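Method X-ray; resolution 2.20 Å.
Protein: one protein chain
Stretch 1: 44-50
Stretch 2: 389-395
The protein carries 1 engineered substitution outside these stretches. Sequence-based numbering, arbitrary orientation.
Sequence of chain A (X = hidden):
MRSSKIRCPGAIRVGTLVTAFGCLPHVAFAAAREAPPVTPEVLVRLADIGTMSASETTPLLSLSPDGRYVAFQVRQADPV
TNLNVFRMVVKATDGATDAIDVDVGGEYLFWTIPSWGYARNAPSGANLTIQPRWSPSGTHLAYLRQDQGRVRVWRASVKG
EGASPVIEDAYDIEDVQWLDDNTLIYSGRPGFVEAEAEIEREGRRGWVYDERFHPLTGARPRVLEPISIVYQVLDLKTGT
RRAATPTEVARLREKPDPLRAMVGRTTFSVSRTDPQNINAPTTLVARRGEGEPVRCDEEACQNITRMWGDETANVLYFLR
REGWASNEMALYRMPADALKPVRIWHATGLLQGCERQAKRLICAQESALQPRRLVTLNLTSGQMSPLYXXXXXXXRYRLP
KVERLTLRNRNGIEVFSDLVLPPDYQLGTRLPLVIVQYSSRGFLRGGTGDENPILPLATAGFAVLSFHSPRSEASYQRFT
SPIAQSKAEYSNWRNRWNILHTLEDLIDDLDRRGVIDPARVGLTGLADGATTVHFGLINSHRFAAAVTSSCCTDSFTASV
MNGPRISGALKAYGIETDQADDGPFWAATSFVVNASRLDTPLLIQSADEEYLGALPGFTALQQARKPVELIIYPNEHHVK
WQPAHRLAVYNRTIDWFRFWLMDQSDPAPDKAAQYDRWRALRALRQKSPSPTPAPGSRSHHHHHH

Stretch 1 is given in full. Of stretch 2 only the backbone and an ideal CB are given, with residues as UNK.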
# COMPACT_ATOMS: atom_id res chain seq x y z
N VAL A 44 -14.23 9.37 0.12
CA VAL A 44 -14.21 8.27 -0.81
C VAL A 44 -14.10 8.77 -2.26
O VAL A 44 -13.57 8.07 -3.12
CB VAL A 44 -15.42 7.32 -0.63
CG1 VAL A 44 -16.70 7.96 -1.12
CG2 VAL A 44 -15.23 6.05 -1.45
N ARG A 45 -14.55 10.00 -2.52
CA ARG A 45 -14.45 10.54 -3.87
C ARG A 45 -13.15 11.28 -4.19
O ARG A 45 -13.01 11.79 -5.29
CB ARG A 45 -15.62 11.49 -4.10
CG ARG A 45 -16.99 10.82 -4.16
CD ARG A 45 -18.07 11.89 -4.29
NE ARG A 45 -19.36 11.33 -4.65
CZ ARG A 45 -20.21 10.82 -3.79
NH1 ARG A 45 -19.92 10.76 -2.50
NH2 ARG A 45 -21.37 10.37 -4.22
N LEU A 46 -12.23 11.42 -3.24
CA LEU A 46 -10.92 12.11 -3.55
C LEU A 46 -10.12 11.25 -4.50
O LEU A 46 -9.83 10.08 -4.20
CB LEU A 46 -10.13 12.40 -2.29
CG LEU A 46 -10.76 13.43 -1.34
CD1 LEU A 46 -10.00 13.56 -0.02
CD2 LEU A 46 -10.86 14.79 -2.00
N ALA A 47 -9.80 11.81 -5.66
CA ALA A 47 -9.13 11.09 -6.71
C ALA A 47 -7.71 10.75 -6.31
O ALA A 47 -7.20 11.30 -5.32
CB ALA A 47 -9.10 11.93 -7.96
N ASP A 48 -7.12 9.80 -7.04
CA ASP A 48 -5.78 9.31 -6.77
C ASP A 48 -5.04 9.08 -8.10
O ASP A 48 -5.63 9.09 -9.19
CB ASP A 48 -5.81 8.02 -5.92
CG ASP A 48 -4.59 7.91 -4.91
OD1 ASP A 48 -3.65 8.79 -4.88
OD2 ASP A 48 -4.56 6.90 -4.16
N ILE A 49 -3.73 8.93 -7.99
CA ILE A 49 -2.84 8.66 -9.11
C ILE A 49 -1.94 7.51 -8.74
O ILE A 49 -1.22 7.58 -7.74
CB ILE A 49 -1.96 9.89 -9.38
CG1 ILE A 49 -2.81 11.07 -9.81
CG2 ILE A 49 -0.94 9.57 -10.46
CD1 ILE A 49 -2.10 12.42 -9.72
N GLY A 50 -2.02 6.42 -9.49
CA GLY A 50 -1.21 5.22 -9.21
C GLY A 50 -1.77 4.33 -8.09
O GLY A 50 -2.81 4.59 -7.53
N UNK A 389 -3.31 19.07 -9.68
CA UNK A 389 -3.99 18.50 -8.53
C UNK A 389 -5.35 18.01 -9.00
O UNK A 389 -6.18 18.83 -9.36
CB UNK A 389 -4.12 19.51 -7.39
N UNK A 390 -5.58 16.67 -9.01
CA UNK A 390 -6.84 16.17 -9.51
C UNK A 390 -7.95 16.44 -8.51
O UNK A 390 -9.08 16.17 -8.82
CB UNK A 390 -6.74 14.67 -9.81
N UNK A 391 -7.64 16.91 -7.30
CA UNK A 391 -8.69 17.31 -6.39
C UNK A 391 -8.83 18.87 -6.25
O UNK A 391 -7.93 19.59 -6.56
CB UNK A 391 -8.42 16.68 -5.02
N UNK A 392 -10.01 19.39 -5.82
CA UNK A 392 -9.93 20.83 -5.49
C UNK A 392 -9.05 20.95 -4.30
O UNK A 392 -8.70 19.92 -3.68
CB UNK A 392 -11.30 21.45 -5.22
N UNK A 393 -8.71 22.20 -4.00
CA UNK A 393 -8.01 22.58 -2.77
C UNK A 393 -8.85 22.23 -1.51
O UNK A 393 -9.98 22.69 -1.32
CB UNK A 393 -7.69 24.08 -2.80
N UNK A 394 -8.29 21.46 -0.62
CA UNK A 394 -9.03 21.05 0.55
C UNK A 394 -9.17 22.14 1.61
O UNK A 394 -9.90 21.92 2.60
CB UNK A 394 -8.35 19.82 1.17
N UNK A 395 -8.47 23.27 1.48
CA UNK A 395 -8.78 24.42 2.37
C UNK A 395 -10.21 24.99 2.11
O UNK A 395 -10.72 25.70 2.96
CB UNK A 395 -7.74 25.52 2.17

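Position 389 opens the stretch with its CA-to-CB bond directed away from stretch 1. Nothing of stretch 1 lies within 5.5 Å of the ideal CB. The contact therefore sets few limits, and many side chains would suit. The residue is Asp389. Its chi1 is t, and Asp389 OD1 accepts a hydrogen bond from the backbone N of position 391 at 2.9 Å. This bond ties the start of the stretch to the backbone two places on.

Position 390 points toward stretch 1. Its ideal CB lies 4.1 Å from Ala47 CB and 5.2 Å from Ile49 CD1, so the visible surroundings are apolar. A small or medium apolar side chain would suit, such as alanine, valine or proline. The residue is Pro390. Its CB lies 4.1 Å from Ala47 CB, and its CG lies 4.1 Å from Ile49 CD1. The ring thus packs against both side chains.

Position 391 also points toward stretch 1. The ideal CB is 4.3 Å from Leu46 CD2 and 5.1 Å from Ala47 N. Stretch 1 offers both a donor and an acceptor here, the backbone N and O of Ala47. A short polar side chain could reach them. Aspartate could accept from the N-H but has no donor for Ala47 O, whereas an amide can serve both groups at once. Asparagine has a suitable length. The residue is Asn391, with chi1 m. Ala47 N donates to Asn391 OD1 at 2.9 Å, and Asn391 ND2 donates to Ala47 O at 3.1 Å. One carboxamide thereby pairs with both polar backbone groups of a single residue. Asn391 OD1 also lies 3.6 Å from Leu46 CD2, a packing contact.

Position 392 points sideways, with no stretch 1 atom within 5.5 Å of its ideal CB. Many side chains would fit. The phi of -67° also permits proline, and the residue is Pro392.

Position 393 is out of reach, so stretch 1 gives no preference; many side chains would suit, polar ones included. The residue is Asp393. Asp393 OD1 accepts from the backbone N of position 395 at 3.1 Å.

Position 394 points toward stretch 1, but no atom of stretch 1 lies within 5.5 Å of its ideal CB. A longer apolar side chain, such as leucine or methionine, could extend to the Leu46 side chain. The residue is Leu394, poorly ordered. Its CD2 lies 4.2 Å from Leu46 CD2.

Position 395 is out of reach and unconstrained by stretch 1, so many side chains would suit, small polar ones among them. The residue is Ser395, with chi1 p. Ser395 OG donates a weak hydrogen bond to Asp393 OD1 at 2.9 Å.

Stretch 2, residues 389-395: DPNPDLS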
# COMPACT_ATOMS: atom_id res chain seq x y z
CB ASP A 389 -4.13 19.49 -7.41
CG ASP A 389 -4.58 18.81 -6.08
OD1 ASP A 389 -5.15 17.68 -6.14
OD2 ASP A 389 -4.37 19.41 -5.00
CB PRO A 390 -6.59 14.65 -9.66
CG PRO A 390 -5.60 14.34 -8.62
CD PRO A 390 -4.74 15.58 -8.48
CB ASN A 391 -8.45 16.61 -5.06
CG ASN A 391 -8.68 15.10 -5.16
OD1 ASN A 391 -9.79 14.66 -5.47
ND2 ASN A 391 -7.65 14.32 -4.93
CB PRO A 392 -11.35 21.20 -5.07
CG PRO A 392 -12.02 19.91 -4.69
CD PRO A 392 -11.36 18.84 -5.56
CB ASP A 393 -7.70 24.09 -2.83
CG ASP A 393 -6.56 24.52 -1.91
OD1 ASP A 393 -6.42 24.01 -0.78
OD2 ASP A 393 -5.80 25.41 -2.32
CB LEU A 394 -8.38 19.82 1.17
CG LEU A 394 -8.51 18.55 0.36
CD1 LEU A 394 -7.84 17.43 1.11
CD2 LEU A 394 -9.98 18.25 0.14
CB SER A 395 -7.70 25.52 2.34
OG SER A 395 -7.52 26.03 1.03
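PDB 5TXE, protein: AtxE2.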